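Local coordinates for mutual gliding motility protein C (MglC) (Myxococcus xanthus DK 1622, PDB 7CT3) that probably takes part in controlling cell polarity for gliding motility, as a Roadblock/LC7-domain protein that interacts with its paralog MglB, at residues M23-I28 with A60-K65; S70-N75 with T81-V86. One frame throughout, in Å; residues are numbered along the deposited sequence.

Overall arrangement
Contacts 1 and 2 lie in series along one Roadblock/LC7 chain, their centres about 10 Å apart. Contact 1 sets the turn after strand 17-24 against the end of helix 44-61; contact 2 begins five residues later, where strand 71-75 runs antiparallel to strand 79-87. Leu64 of contact 1 and two residues of the connection, Thr66 and Val69, bind the sodium ion. Both contacts reach the same sheet, and they touch directly: Ala60 and Thr63 of contact 1 pack on Val74 and Val72 of contact 2, and Leu64 packs on Leu85. The helix end and the 3-10 segment after it are seated on the sheet, while strand 71-75 pairs with the second subunit and carries the sheet across the dimer.

Contact 1: residues M23-I28 with A60-K65. With NA (sodium ion), chain B.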
HETATM    1  N   MSE A  23      -1.051  -9.842  13.671  1.00 27.57           N
HETATM    2  CA  MSE A  23      -0.750  -8.779  14.611  1.00 30.95           C
HETATM    3  C   MSE A  23      -2.074  -8.245  15.155  1.00 30.15           C
HETATM    4  O   MSE A  23      -3.051  -8.165  14.421  1.00 28.37           O
HETATM    5  CB  MSE A  23       0.047  -7.701  13.867  1.00 36.59           C
HETATM    6  CG  MSE A  23       0.183  -6.385  14.587  1.00 47.30           C
HETATM    7 SE   MSE A  23       1.588  -6.487  15.931  1.00 62.33          SE
HETATM    8  CE  MSE A  23       3.161  -7.211  15.001  1.00 58.88           C
ATOM      9  N   GLY A  24      -2.110  -7.896  16.445  1.00 30.83           N
ATOM     10  CA  GLY A  24      -3.284  -7.264  17.024  1.00 32.39           C
ATOM     11  C   GLY A  24      -3.260  -5.755  16.838  1.00 32.00           C
ATOM     12  O   GLY A  24      -2.163  -5.181  16.799  1.00 32.25           O
ATOM     13  N   PHE A  25      -4.430  -5.115  16.761  1.00 33.51           N
ATOM     14  CA  PHE A  25      -4.565  -3.634  16.794  1.00 35.65           C
ATOM     15  C   PHE A  25      -4.118  -3.104  18.168  1.00 36.26           C
ATOM     16  O   PHE A  25      -3.834  -1.897  18.281  1.00 38.92           O
ATOM     17  CB  PHE A  25      -5.987  -3.218  16.416  1.00 36.17           C
ATOM     18  CG  PHE A  25      -6.328  -3.478  14.972  1.00 35.45           C
ATOM     19  CD1 PHE A  25      -5.716  -2.753  13.959  1.00 35.82           C
ATOM     20  CD2 PHE A  25      -7.241  -4.460  14.620  1.00 35.52           C
ATOM     21  CE1 PHE A  25      -6.027  -2.990  12.629  1.00 35.44           C
ATOM     22  CE2 PHE A  25      -7.549  -4.696  13.289  1.00 37.34           C
ATOM     23  CZ  PHE A  25      -6.942  -3.962  12.295  1.00 35.04           C
ATOM     24  N   ASP A  26      -4.019  -3.978  19.175  1.00 38.42           N
ATOM     25  CA  ASP A  26      -3.413  -3.658  20.499  1.00 39.89           C
ATOM     26  C   ASP A  26      -1.878  -3.646  20.396  1.00 39.38           C
ATOM     27  O   ASP A  26      -1.235  -3.391  21.422  1.00 39.57           O
ATOM     28  CB  ASP A  26      -3.899  -4.614  21.595  1.00 42.65           C
ATOM     29  CG  ASP A  26      -3.557  -6.086  21.404  1.00 44.78           C
ATOM     30  OD1 ASP A  26      -2.929  -6.436  20.382  1.00 43.40           O
ATOM     31  OD2 ASP A  26      -3.937  -6.877  22.286  1.00 48.91           O
ATOM     32  N   GLY A  27      -1.311  -3.913  19.212  1.00 36.69           N
ATOM     33  CA  GLY A  27       0.143  -3.852  18.956  1.00 38.41           C
ATOM     34  C   GLY A  27       0.882  -5.086  19.458  1.00 37.31           C
ATOM     35  O   GLY A  27       2.122  -5.040  19.531  1.00 41.04           O
ATOM     36  N   ILE A  28       0.164  -6.161  19.784  1.00 34.52           N
ATOM     37  CA  ILE A  28       0.768  -7.446  20.247  1.00 35.28           C
ATOM     38  C   ILE A  28       0.713  -8.451  19.093  1.00 32.91           C
ATOM     39  O   ILE A  28      -0.405  -8.754  18.632  1.00 32.48           O
ATOM     40  CB  ILE A  28       0.057  -7.963  21.513  1.00 37.81           C
ATOM     41  CG1 ILE A  28       0.188  -6.975  22.678  1.00 42.61           C
ATOM     42  CG2 ILE A  28       0.553  -9.354  21.888  1.00 37.76           C
ATOM     43  CD1 ILE A  28       1.602  -6.500  22.935  1.00 45.70           C
ATOM     44  N   ALA A  60      -1.384   2.488  10.110  1.00 28.79           N
ATOM     45  CA  ALA A  60      -2.043   2.412   8.782  1.00 29.88           C
ATOM     46  C   ALA A  60      -3.051   1.254   8.765  1.00 27.54           C
ATOM     47  O   ALA A  60      -4.112   1.398   8.121  1.00 27.47           O
ATOM     48  CB  ALA A  60      -1.009   2.274   7.691  1.00 30.04           C
ATOM     49  N   ALA A  61      -2.748   0.157   9.465  1.00 26.23           N
ATOM     50  CA  ALA A  61      -3.604  -1.052   9.544  1.00 27.59           C
ATOM     51  C   ALA A  61      -4.999  -0.690  10.074  1.00 26.07           C
ATOM     52  O   ALA A  61      -5.973  -1.343   9.665  1.00 27.35           O
ATOM     53  CB  ALA A  61      -2.941  -2.102  10.404  1.00 29.45           C
ATOM     54  N   GLU A  62      -5.103   0.323  10.936  1.00 25.61           N
ATOM     55  CA  GLU A  62      -6.402   0.781  11.507  1.00 27.04           C
ATOM     56  C   GLU A  62      -7.415   1.037  10.381  1.00 24.76           C
ATOM     57  O   GLU A  62      -8.613   0.778  10.596  1.00 26.56           O
ATOM     58  CB  GLU A  62      -6.190   2.025  12.369  1.00 29.45           C
ATOM     59  CG  GLU A  62      -5.510   1.720  13.691  1.00 32.90           C
ATOM     60  CD  GLU A  62      -6.436   1.245  14.799  1.00 38.70           C
ATOM     61  OE1 GLU A  62      -7.672   1.343  14.636  1.00 49.74           O
ATOM     62  OE2 GLU A  62      -5.919   0.778  15.825  1.00 43.90           O
ATOM     63  N   THR A  63      -6.968   1.504   9.213  1.00 25.82           N
ATOM     64  CA  THR A  63      -7.863   1.840   8.068  1.00 26.43           C
ATOM     65  C   THR A  63      -8.599   0.583   7.579  1.00 25.56           C
ATOM     66  O   THR A  63      -9.707   0.737   7.028  1.00 24.88           O
ATOM     67  CB  THR A  63      -7.110   2.556   6.939  1.00 26.78           C
ATOM     68  OG1 THR A  63      -6.168   1.665   6.341  1.00 27.17           O
ATOM     69  CG2 THR A  63      -6.407   3.813   7.406  1.00 26.97           C
ATOM     70  N   LEU A  64      -8.041  -0.616   7.790  1.00 25.83           N
ATOM     71  CA  LEU A  64      -8.674  -1.902   7.377  1.00 27.08           C
ATOM     72  C   LEU A  64     -10.037  -2.102   8.052  1.00 26.34           C
ATOM     73  O   LEU A  64     -10.847  -2.862   7.501  1.00 26.60           O
ATOM     74  CB  LEU A  64      -7.753  -3.069   7.730  1.00 27.16           C
ATOM     75  CG  LEU A  64      -6.497  -3.204   6.878  1.00 26.56           C
ATOM     76  CD1 LEU A  64      -5.492  -4.124   7.556  1.00 28.57           C
ATOM     77  CD2 LEU A  64      -6.849  -3.715   5.487  1.00 26.84           C
ATOM     78  N   LYS A  65     -10.270  -1.489   9.213  1.00 28.89           N
ATOM     79  CA  LYS A  65     -11.543  -1.630   9.972  1.00 32.02           C
ATOM     80  C   LYS A  65     -12.700  -0.929   9.247  1.00 32.00           C
ATOM     81  O   LYS A  65     -13.857  -1.234   9.582  1.00 34.07           O
ATOM     82  CB  LYS A  65     -11.388  -1.069  11.386  1.00 35.98           C
ATOM     83  CG  LYS A  65     -10.427  -1.844  12.272  1.00 36.43           C
ATOM     84  CD  LYS A  65     -10.492  -1.414  13.718  1.00 41.25           C
ATOM     85  CE  LYS A  65      -9.166  -1.550  14.425  1.00 44.41           C
ATOM     86  NZ  LYS A  65      -9.189  -0.919  15.763  1.00 46.96           N
TER
HETATM   87 NA    NA B 201     -12.153  -3.290   5.649  1.00 30.00          NA
HETATM   88  O   HOH W   1     -13.987  -4.153   7.066  1.00 46.69           O
HETATM   89  O   HOH W   2     -11.484  -5.538   5.204  1.00 33.93           O
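Phe25 puts its ring among Ala61, Glu62 and Lys65, joining the type I beta turn Gly24-Gly27 that follows strand 17-24 to the 3-10 segment 62-65 that follows helix 44-61 in this Roadblock/LC7 domain. Phe25 supplies more than half of the buried surface. With CG anti to the carbonyl carbon (chi1 -69°), the ring reaches away from its own turn into the angle between the helix end and the lysine chain.

Lys65 comes over one face. Its CE stands 3.4 Å from the ring centroid, almost on the normal, in a CH-pi contact, and NZ lies 4.3 Å from that centroid as a cation-pi partner. The same ammonium donates to Glu62 OE1 at 2.9 Å, on the syn side but well out of the carboxylate plane, forming a salt bridge that holds the lysine end above the ring. Glu62 slides past Phe25 in the opposite direction, OE2 coming 4.0 Å from CD1, while this oxygen also pairs with Arg58. Arg58 in turn donates to the carbonyl of Phe25, so one arginine ties both sides of the contact.

Replacing Phe25 by an alanine would probably open a gap beside Ala61 and deprive the Lys65 ammonium of its aromatic partner, leaving the lysine chain freer to turn. Phe91 and Leu85 also meet the phenylalanine side chain, extending the packing onto the sheet. Within 60-65, Leu64 turns its carbonyl to the sodium ion, with Leu64 O 2.3 Å from the metal; the carbonyls of Thr66 and Val69 and two waters are its other ligands. At the ring's edge, near its plane, Ala61 O lies 3.4 Å from Phe25 CE1, while Ala61 CB stands 3.9 Å from that same carbon.

Contact 2: residues S70-N75 with T81-V86; sequences SEVSVN and TVMRLV
The Arg84 guanidinium has Ser70 O and Glu71 CB over one face, the latter 3.8 Å above the plane and displaced toward the rim, while three waters lie at its edge. The Glu71 carboxylate is turned 74° from the guanidinium plane, and OE2 reaches Arg84 NH2 at 3.4 Å in a salt bridge whose hydrogen bond is weak and bent. Two of the edge waters also bridge the pair: one joins OE2 to NE and another joins it to NH2, while the third connects NH2 with Ser70 OG. The extended glutamate, its CG opposite the backbone N, also packs that CG against Val82 CG1. Its other oxygen, OE1, pairs with Arg106 and accepts from Asn75 ND2 of the second subunit.

The backbones form an antiparallel beta hairpin, with Val72 and Met83 as a hydrogen-bonded pair. Met83 N donates to Val72 O at 2.8 Å, and Val72 N returns a bond to Met83 O. Toward the hairpin end, side chains do the bonding: Ser73 OG donates to Thr81 O at 2.7 Å, in the carbonyl plane, and Thr81 OG1 donates to Val74 O, also at 2.7 Å. The threonine hydroxyl sits between its own backbone N and carbonyl carbon (chi1 67°), which brings it to the neighbouring strand. Strand 71-75 is also paired along its length with a strand of the second subunit, continuing the sheet through the dimer interface.

The selenomethionine Met83 bends at its end so that CE packs against Val72 CG1 at 3.7 Å and Val74 CG2 at 3.8 Å, with Leu57 of helix 44-61 also meeting this side chain. Asn75 OD1 takes the Thr81 backbone N-H at 3.0 Å, a nearly straight bond of 162°, and ND2 of the same amide donates to Glu71 OE1 of the second subunit.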
ATOM      1  N   SER A  70      -9.796  -2.751   1.939  1.00 25.81           N
ATOM      2  CA  SER A  70      -9.579  -4.221   1.950  1.00 27.21           C
ATOM      3  C   SER A  70      -8.085  -4.560   2.093  1.00 24.26           C
ATOM      4  O   SER A  70      -7.785  -5.666   2.565  1.00 25.55           O
ATOM      5  CB  SER A  70     -10.181  -4.848   0.724  1.00 31.84           C
ATOM      6  OG  SER A  70      -9.604  -4.297  -0.446  1.00 38.68           O
ATOM      7  N   GLU A  71      -7.178  -3.657   1.712  1.00 22.69           N
ATOM      8  CA  GLU A  71      -5.722  -3.955   1.640  1.00 23.70           C
ATOM      9  C   GLU A  71      -4.922  -2.663   1.849  1.00 22.63           C
ATOM     10  O   GLU A  71      -5.292  -1.625   1.271  1.00 25.01           O
ATOM     11  CB  GLU A  71      -5.460  -4.635   0.297  1.00 27.05           C
ATOM     12  CG  GLU A  71      -4.024  -5.014   0.010  1.00 30.28           C
ATOM     13  CD  GLU A  71      -3.845  -5.363  -1.463  1.00 35.49           C
ATOM     14  OE1 GLU A  71      -3.850  -4.432  -2.288  1.00 40.85           O
ATOM     15  OE2 GLU A  71      -3.764  -6.564  -1.792  1.00 38.21           O
ATOM     16  N   VAL A  72      -3.873  -2.724   2.670  1.00 21.62           N
ATOM     17  CA  VAL A  72      -2.991  -1.562   2.973  1.00 22.16           C
ATOM     18  C   VAL A  72      -1.532  -2.003   2.830  1.00 21.47           C
ATOM     19  O   VAL A  72      -1.214  -3.137   3.229  1.00 24.12           O
ATOM     20  CB  VAL A  72      -3.282  -0.995   4.373  1.00 24.91           C
ATOM     21  CG1 VAL A  72      -2.382   0.185   4.700  1.00 28.50           C
ATOM     22  CG2 VAL A  72      -4.748  -0.610   4.519  1.00 26.33           C
ATOM     23  N   SER A  73      -0.695  -1.127   2.275  1.00 22.11           N
ATOM     24  CA  SER A  73       0.777  -1.303   2.157  1.00 23.40           C
ATOM     25  C   SER A  73       1.481  -0.082   2.746  1.00 22.77           C
ATOM     26  O   SER A  73       1.080   1.056   2.433  1.00 24.22           O
ATOM     27  CB  SER A  73       1.192  -1.520   0.726  1.00 25.64           C
ATOM     28  OG  SER A  73       0.678  -2.747   0.243  1.00 31.18           O
ATOM     29  N   VAL A  74       2.491  -0.319   3.579  1.00 22.39           N
ATOM     30  CA  VAL A  74       3.422   0.734   4.066  1.00 24.11           C
ATOM     31  C   VAL A  74       4.827   0.271   3.689  1.00 24.05           C
ATOM     32  O   VAL A  74       5.267  -0.775   4.218  1.00 26.42           O
ATOM     33  CB  VAL A  74       3.255   0.984   5.574  1.00 25.97           C
ATOM     34  CG1 VAL A  74       4.257   1.998   6.094  1.00 26.54           C
ATOM     35  CG2 VAL A  74       1.836   1.422   5.912  1.00 28.64           C
ATOM     36  N   ASN A  75       5.468   0.990   2.768  1.00 23.79           N
ATOM     37  CA  ASN A  75       6.701   0.535   2.080  1.00 25.05           C
ATOM     38  C   ASN A  75       7.857   1.483   2.398  1.00 25.31           C
ATOM     39  O   ASN A  75       7.631   2.698   2.537  1.00 24.23           O
ATOM     40  CB  ASN A  75       6.489   0.423   0.570  1.00 24.51           C
ATOM     41  CG  ASN A  75       5.397  -0.556   0.194  1.00 25.67           C
ATOM     42  OD1 ASN A  75       5.056  -1.448   0.971  1.00 25.86           O
ATOM     43  ND2 ASN A  75       4.846  -0.399  -0.999  1.00 26.56           N
ATOM     44  N   THR A  81       5.247  -4.068   2.319  1.00 23.04           N
ATOM     45  CA  THR A  81       4.270  -4.781   3.173  1.00 24.04           C
ATOM     46  C   THR A  81       2.910  -4.795   2.481  1.00 23.02           C
ATOM     47  O   THR A  81       2.626  -3.880   1.677  1.00 25.37           O
ATOM     48  CB  THR A  81       4.189  -4.197   4.588  1.00 25.77           C
ATOM     49  OG1 THR A  81       3.637  -2.884   4.512  1.00 26.91           O
ATOM     50  CG2 THR A  81       5.536  -4.176   5.278  1.00 28.24           C
ATOM     51  N   VAL A  82       2.139  -5.834   2.778  1.00 22.77           N
ATOM     52  CA  VAL A  82       0.715  -5.999   2.384  1.00 24.38           C
ATOM     53  C   VAL A  82      -0.016  -6.466   3.632  1.00 22.97           C
ATOM     54  O   VAL A  82       0.446  -7.402   4.285  1.00 23.79           O
ATOM     55  CB  VAL A  82       0.540  -7.029   1.252  1.00 28.99           C
ATOM     56  CG1 VAL A  82      -0.874  -6.989   0.702  1.00 33.72           C
ATOM     57  CG2 VAL A  82       1.562  -6.850   0.149  1.00 31.94           C
HETATM   58  N   MSE A  83      -1.149  -5.824   3.929  1.00 22.60           N
HETATM   59  CA  MSE A  83      -1.922  -6.142   5.115  1.00 23.27           C
HETATM   60  C   MSE A  83      -3.395  -6.286   4.749  1.00 21.98           C
HETATM   61  O   MSE A  83      -3.901  -5.524   3.925  1.00 22.75           O
HETATM   62  CB  MSE A  83      -1.751  -5.042   6.162  1.00 25.18           C
HETATM   63  CG  MSE A  83      -0.353  -4.923   6.694  1.00 28.17           C
HETATM   64 SE   MSE A  83      -0.220  -3.341   7.810  1.00 31.18          SE
HETATM   65  CE  MSE A  83       0.138  -1.909   6.519  1.00 33.19           C
ATOM     66  N   ARG A  84      -4.056  -7.260   5.390  1.00 22.92           N
ATOM     67  CA  ARG A  84      -5.488  -7.477   5.257  1.00 23.19           C
ATOM     68  C   ARG A  84      -6.095  -7.751   6.637  1.00 23.52           C
ATOM     69  O   ARG A  84      -5.368  -8.227   7.532  1.00 23.36           O
ATOM     70  CB  ARG A  84      -5.789  -8.655   4.324  1.00 24.43           C
ATOM     71  CG  ARG A  84      -5.486  -8.376   2.860  1.00 25.63           C
ATOM     72  CD  ARG A  84      -5.978  -9.463   1.925  1.00 28.27           C
ATOM     73  NE  ARG A  84      -5.963  -8.925   0.575  1.00 30.62           N
ATOM     74  CZ  ARG A  84      -7.006  -8.411  -0.069  1.00 29.34           C
ATOM     75  NH1 ARG A  84      -8.215  -8.411   0.469  1.00 30.59           N
ATOM     76  NH2 ARG A  84      -6.836  -7.921  -1.279  1.00 31.56           N
ATOM     77  N   LEU A  85      -7.390  -7.468   6.788  1.00 24.53           N
ATOM     78  CA  LEU A  85      -8.148  -7.660   8.048  1.00 26.20           C
ATOM     79  C   LEU A  85      -8.467  -9.147   8.228  1.00 26.95           C
ATOM     80  O   LEU A  85      -8.913  -9.777   7.261  1.00 29.54           O
ATOM     81  CB  LEU A  85      -9.432  -6.828   7.983  1.00 27.30           C
ATOM     82  CG  LEU A  85     -10.177  -6.677   9.306  1.00 30.42           C
ATOM     83  CD1 LEU A  85      -9.346  -5.879  10.300  1.00 31.93           C
ATOM     84  CD2 LEU A  85     -11.531  -6.022   9.086  1.00 32.18           C
ATOM     85  N   VAL A  86      -8.257  -9.689   9.427  1.00 29.57           N
ATOM     86  CA  VAL A  86      -8.652 -11.094   9.743  1.00 32.20           C
ATOM     87  C   VAL A  86      -9.764 -11.102  10.804  1.00 33.90           C
ATOM     88  O   VAL A  86     -10.545 -12.062  10.803  1.00 38.26           O
ATOM     89  CB  VAL A  86      -7.444 -11.970  10.126  1.00 38.37           C
ATOM     90  CG1 VAL A  86      -6.626 -12.350   8.901  1.00 45.51           C
ATOM     91  CG2 VAL A  86      -6.560 -11.317  11.160  1.00 39.82           C
TER
HETATM   92  O   HOH W   3      -9.000  -6.855   4.450  1.00 25.03           O
HETATM   93  O   HOH W   4      -8.878  -6.443  -2.405  1.00 52.38           O
HETATM   94  O   HOH W   5      -3.489  -8.713  -0.626  1.00 29.69           O
HETATM   95  O   HOH W   6      -4.880  -7.869  -3.852  1.00 49.31           O